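Local coordinates for homoserine O-acetyltransferase (PDB 3I1I) that transfers an acetyl group from acetyl-CoA to the hydroxyl of homoserine, in an early step of methionine biosynthesis, at the interface of chains A and B. Sequence-based numbering; all coordinates share one arbitrary frame. Chains: chain A/B, Homoserine O-acetyltransferase.

Contact 1: the interface of chains A and B. Residues chain A 185, 187, 322, 324-325; chain B 234-235, 238.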
loop_
_atom_site.group_PDB
_atom_site.type_symbol
_atom_site.label_atom_id
_atom_site.label_comp_id
_atom_site.label_asym_id
_atom_site.label_seq_id
_atom_site.Cartn_x
_atom_site.Cartn_y
_atom_site.Cartn_z
ATOM N N PRO A 185 -13.667 8.488 5.805
ATOM C CA PRO A 185 -14.017 7.095 6.048
ATOM C C PRO A 185 -12.839 6.289 6.539
ATOM O O PRO A 185 -11.697 6.566 6.176
ATOM C CB PRO A 185 -14.468 6.597 4.684
ATOM C CG PRO A 185 -14.971 7.834 4.005
ATOM C CD PRO A 185 -14.006 8.922 4.445
ATOM N N ILE A 187 -12.036 3.211 5.855
ATOM C CA ILE A 187 -11.394 2.479 4.754
ATOM C C ILE A 187 -10.364 3.328 4.057
ATOM O O ILE A 187 -9.237 2.866 3.816
ATOM C CB ILE A 187 -12.409 1.929 3.729
ATOM C CG1 ILE A 187 -11.741 0.964 2.748
ATOM C CG2 ILE A 187 -13.178 3.065 2.943
ATOM C CD1 ILE A 187 -12.864 0.121 1.882
ATOM N N PRO A 322 -17.294 7.412 0.029
ATOM C CA PRO A 322 -18.586 6.791 -0.210
ATOM C C PRO A 322 -19.727 7.754 0.040
ATOM O O PRO A 322 -19.760 8.465 1.046
ATOM C CB PRO A 322 -18.600 5.663 0.800
ATOM C CG PRO A 322 -17.167 5.323 0.991
ATOM C CD PRO A 322 -16.484 6.628 0.969
ATOM N N ARG A 324 -22.787 7.417 0.895
ATOM C CA ARG A 324 -23.818 7.244 1.928
ATOM C C ARG A 324 -23.677 8.250 3.098
ATOM O O ARG A 324 -24.660 8.629 3.690
ATOM C CB ARG A 324 -23.883 5.818 2.472
ATOM C CG ARG A 324 -22.667 5.456 3.259
ATOM C CD ARG A 324 -22.673 3.992 3.632
ATOM N NE ARG A 324 -23.717 3.690 4.590
ATOM C CZ ARG A 324 -24.291 2.499 4.757
ATOM N NH1 ARG A 324 -23.945 1.450 4.045
ATOM N NH2 ARG A 324 -25.201 2.361 5.681
ATOM N N TYR A 325 -22.470 8.676 3.428
ATOM C CA TYR A 325 -22.307 9.582 4.565
ATOM C C TYR A 325 -22.705 11.006 4.199
ATOM O O TYR A 325 -22.984 11.788 5.089
ATOM C CB TYR A 325 -20.887 9.519 5.122
ATOM C CG TYR A 325 -20.456 8.099 5.374
ATOM C CD1 TYR A 325 -21.043 7.353 6.386
ATOM C CD2 TYR A 325 -19.523 7.478 4.544
ATOM C CE1 TYR A 325 -20.693 6.019 6.596
ATOM C CE2 TYR A 325 -19.138 6.158 4.751
ATOM C CZ TYR A 325 -19.728 5.423 5.766
ATOM O OH TYR A 325 -19.367 4.110 5.958
ATOM N N GLU B 234 -17.170 -1.229 2.590
ATOM C CA GLU B 234 -16.637 -0.082 3.303
ATOM C C GLU B 234 -17.334 0.170 4.658
ATOM O O GLU B 234 -16.701 0.545 5.650
ATOM C CB GLU B 234 -16.663 1.169 2.427
ATOM C CG GLU B 234 -18.018 1.713 2.069
ATOM C CD GLU B 234 -18.624 2.576 3.152
ATOM O OE1 GLU B 234 -19.794 2.952 2.957
ATOM O OE2 GLU B 234 -17.960 2.863 4.179
ATOM N N HIS B 235 -18.624 -0.051 4.690
ATOM C CA HIS B 235 -19.362 0.203 5.878
ATOM C C HIS B 235 -19.010 -0.764 7.016
ATOM O O HIS B 235 -19.157 -0.435 8.190
ATOM C CB HIS B 235 -20.853 0.167 5.597
ATOM C CG HIS B 235 -21.648 0.862 6.649
ATOM N ND1 HIS B 235 -22.647 0.241 7.366
ATOM C CD2 HIS B 235 -21.550 2.119 7.142
ATOM C CE1 HIS B 235 -23.150 1.100 8.234
ATOM N NE2 HIS B 235 -22.506 2.247 8.114
ATOM N N GLU B 238 -16.321 1.023 8.953
ATOM C CA GLU B 238 -16.859 2.209 9.575
ATOM C C GLU B 238 -17.560 1.868 10.896
ATOM O O GLU B 238 -17.379 2.591 11.892
ATOM C CB GLU B 238 -17.835 2.918 8.621
ATOM C CG GLU B 238 -18.069 4.355 8.941
ATOM C CD GLU B 238 -16.836 5.282 8.677
ATOM O OE1 GLU B 238 -15.975 4.967 7.818
ATOM O OE2 GLU B 238 -16.736 6.345 9.364
HETATM O O HOH W 1 -14.928 2.878 6.058
#
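Two copies of this alpha/beta-hydrolase-fold enzyme meet where helix 234-240 of chain B lies against the loop at A:Pro322, the start of helix 324-335 and the start of helix 186-202 of chain A. B:Glu234 carries much of the contact. Its CB rests 4.0 Å from CD1 of A:Ile187, whose branched aliphatic chain crosses it at about a right angle. CG stands in the crowded position between backbone N and carbonyl carbon (chi1 67°), which puts CG of B:Glu234 3.9 Å from CG of A:Pro322; the compact, rigid proline ring gives an apolar surface for this methylene. The bend at chi2 swings the carboxylate towards A:Tyr325. At the tip, the carboxylate oxygen OE2 accepts a hydrogen bond of 2.6 Å from the phenolic OH of A:Tyr325 through its syn lone pair. OE2 lies in the plane of the tyrosine ring, with the carboxylate turned 78° from it. The other oxygen, OE1, is 4.3 Å from NE of A:Arg324, so the opposite charges may attract without direct contact. That arginine instead lays its guanidinium flat over B:His235, the planes 5° apart and NH2 3.6 Å from the ring centroid, a cation-pi stack that uses arginine's planar charge; CG of A:Arg324 covers a face of the tyrosine ring. B:Glu238, its CG close to the tyrosine tip, points OE1 at a water, 2.9 Å away, which also bridges A:Ile187 N and B:Glu234 O.

Contact 2: the interface of chains A and B. Residues chain A 191, 195, 222, 225-226, 229-230; chain B 190-191, 195, 226.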
loop_
_atom_site.group_PDB
_atom_site.type_symbol
_atom_site.label_atom_id
_atom_site.label_comp_id
_atom_site.label_asym_id
_atom_site.label_seq_id
_atom_site.Cartn_x
_atom_site.Cartn_y
_atom_site.Cartn_z
ATOM N N ASN A 191 -6.448 2.657 4.177
ATOM C CA ASN A 191 -5.947 2.091 2.921
ATOM C C ASN A 191 -5.165 3.093 2.141
ATOM O O ASN A 191 -4.215 2.729 1.500
ATOM C CB ASN A 191 -7.058 1.487 2.046
ATOM C CG ASN A 191 -6.641 0.183 1.431
ATOM O OD1 ASN A 191 -5.843 -0.553 1.996
ATOM N ND2 ASN A 191 -7.181 -0.118 0.262
ATOM N N ASN A 195 -1.470 3.650 5.155
ATOM C CA ASN A 195 -0.599 2.902 4.281
ATOM C C ASN A 195 0.392 3.766 3.490
ATOM O O ASN A 195 1.556 3.353 3.274
ATOM C CB ASN A 195 -1.410 2.010 3.341
ATOM C CG ASN A 195 -2.023 0.794 4.055
ATOM O OD1 ASN A 195 -1.668 0.483 5.207
ATOM N ND2 ASN A 195 -2.959 0.113 3.378
ATOM N N LEU A 222 4.840 4.534 -4.277
ATOM C CA LEU A 222 3.897 3.582 -3.690
ATOM C C LEU A 222 2.732 4.328 -3.019
ATOM O O LEU A 222 1.564 4.023 -3.256
ATOM C CB LEU A 222 4.665 2.676 -2.721
ATOM C CG LEU A 222 4.006 1.442 -2.148
ATOM C CD1 LEU A 222 3.149 0.687 -3.177
ATOM C CD2 LEU A 222 5.136 0.551 -1.580
ATOM N N ARG A 225 0.641 5.699 -5.880
ATOM C CA ARG A 225 -0.099 4.677 -6.592
ATOM C C ARG A 225 -1.351 4.220 -5.810
ATOM O O ARG A 225 -2.405 4.045 -6.397
ATOM C CB ARG A 225 0.802 3.500 -6.976
ATOM C CG ARG A 225 0.139 2.549 -7.918
ATOM C CD ARG A 225 1.107 1.717 -8.723
ATOM N NE ARG A 225 1.871 0.915 -7.825
ATOM C CZ ARG A 225 3.196 0.864 -7.765
ATOM N NH1 ARG A 225 3.751 0.115 -6.837
ATOM N NH2 ARG A 225 3.971 1.536 -8.600
HETATM N N MSE A 226 -1.254 4.097 -4.498
HETATM C CA MSE A 226 -2.430 3.755 -3.660
HETATM C C MSE A 226 -3.538 4.768 -3.801
HETATM O O MSE A 226 -4.682 4.399 -3.884
HETATM C CB MSE A 226 -2.070 3.685 -2.175
HETATM C CG MSE A 226 -1.123 2.546 -1.816
HETATM SE SE MSE A 226 -0.358 2.927 -0.080
HETATM C CE MSE A 226 0.917 1.496 -0.003
HETATM N N MSE A 229 -4.990 4.469 -7.554
HETATM C CA MSE A 229 -5.825 3.293 -7.746
HETATM C C MSE A 229 -7.182 3.335 -7.020
HETATM O O MSE A 229 -7.968 2.443 -7.225
HETATM C CB MSE A 229 -5.113 1.996 -7.355
HETATM C CG MSE A 229 -3.860 1.698 -8.144
HETATM SE SE MSE A 229 -4.143 1.699 -10.054
HETATM C CE MSE A 229 -5.555 0.298 -10.181
ATOM N N ASN A 230 -7.481 4.360 -6.231
ATOM C CA ASN A 230 -8.854 4.534 -5.733
ATOM C C ASN A 230 -9.562 5.777 -6.252
ATOM O O ASN A 230 -10.722 6.067 -5.867
ATOM C CB ASN A 230 -8.855 4.506 -4.199
ATOM C CG ASN A 230 -8.590 3.111 -3.658
ATOM O OD1 ASN A 230 -9.467 2.199 -3.775
ATOM N ND2 ASN A 230 -7.338 2.893 -3.150
ATOM N N VAL B 190 -3.138 -4.287 -9.129
ATOM C CA VAL B 190 -2.192 -3.252 -8.717
ATOM C C VAL B 190 -2.348 -2.917 -7.219
ATOM O O VAL B 190 -1.373 -2.888 -6.447
ATOM C CB VAL B 190 -2.349 -1.956 -9.569
ATOM C CG1 VAL B 190 -1.312 -0.929 -9.148
ATOM C CG2 VAL B 190 -2.262 -2.283 -11.099
ATOM N N ASN B 191 -3.578 -2.672 -6.793
ATOM C CA ASN B 191 -3.756 -2.105 -5.452
ATOM C C ASN B 191 -3.452 -3.105 -4.390
ATOM O O ASN B 191 -2.937 -2.739 -3.366
ATOM C CB ASN B 191 -5.154 -1.504 -5.233
ATOM C CG ASN B 191 -5.095 -0.200 -4.494
ATOM O OD1 ASN B 191 -4.124 0.539 -4.597
ATOM N ND2 ASN B 191 -6.138 0.099 -3.738
ATOM N N ASN B 195 1.246 -3.650 -5.213
ATOM C CA ASN B 195 1.577 -2.901 -4.026
ATOM C C ASN B 195 2.057 -3.762 -2.851
ATOM O O ASN B 195 2.966 -3.346 -2.094
ATOM C CB ASN B 195 0.408 -2.011 -3.603
ATOM C CG ASN B 195 0.218 -0.797 -4.526
ATOM O OD1 ASN B 195 1.090 -0.484 -5.358
ATOM N ND2 ASN B 195 -0.930 -0.119 -4.393
HETATM N N MSE B 226 -3.281 -4.103 3.315
HETATM C CA MSE B 226 -3.898 -3.764 2.009
HETATM C C MSE B 226 -4.931 -4.780 1.591
HETATM O O MSE B 226 -5.971 -4.415 1.105
HETATM C CB MSE B 226 -2.859 -3.692 0.889
HETATM C CG MSE B 226 -1.860 -2.550 1.037
HETATM SE SE MSE B 226 -0.344 -2.928 -0.103
HETATM C CE MSE B 226 0.803 -1.494 0.451
#
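Polar and apolar contacts both join helices 186-202 and 217-228 of the two alpha/beta-hydrolase-fold subunits, which pack roughly antiparallel across the interface near the two-fold axis. The main hydrogen bonds join A:Arg225 to the side-chain amide of B:Asn195. The arginine leaves its backbone with CG anti to N (chi1 -170°) and bends at chi3, bringing the guanidinium side-on, nearly coplanar with the amide. NE of A:Arg225 donates a hydrogen bond of 2.9 Å, and NH1 one of 3.1 Å, to OD1 of B:Asn195, which lies in the guanidinium plane. Asparagine suits this place because its short amide presents an acceptor to two donors at once, while its ND2 lies against CG of A:Met226. In a second polar cluster, ND2 of A:Asn230 gives a 3.1 Å hydrogen bond to A:Met226 O within its own chain. The same ND2 is modelled 3.1 Å from ND2 of B:Asn191; turning over the B:Asn191 amide would supply an acceptor, whereas A:Asn230 is fixed by its bond to A:Met226 O. Among the apolar contacts, CG1 of B:Val190 packs 3.6 Å from CD of A:Arg225 and touches the doubly bent selenomethionine A:Met229, whose CB lies beside the amide of B:Asn191. CD1 of A:Leu222 sits 3.6 Å from CG of B:Asn195. A:Met226 and B:Met226 cross at about a right angle; methionine's long unbranched chain, here selenomethionine, can fill a symmetric core. Together these contacts hold two subunits together, probably stabilising a dimer.

Contact 1 and contact 2 have C-alpha centres about 17 Å apart and belong to one two-fold symmetric interface. Helix 186-202 of chain A joins them: its first turn enters contact 1, and residues farther along take part in contact 2. In chain B helices 186-202 and 217-228 serve contact 2, whereas helix 234-240, which follows helix 217-228 closely in sequence, supplies contact 1. Contact 2 lies by the axis, where copies of one residue meet; contact 1 lies farther out and recurs with the chains exchanged. Contacts both at the axis and away from it may limit rocking of the subunits, and the pair may be a building block of the deposited tetramer.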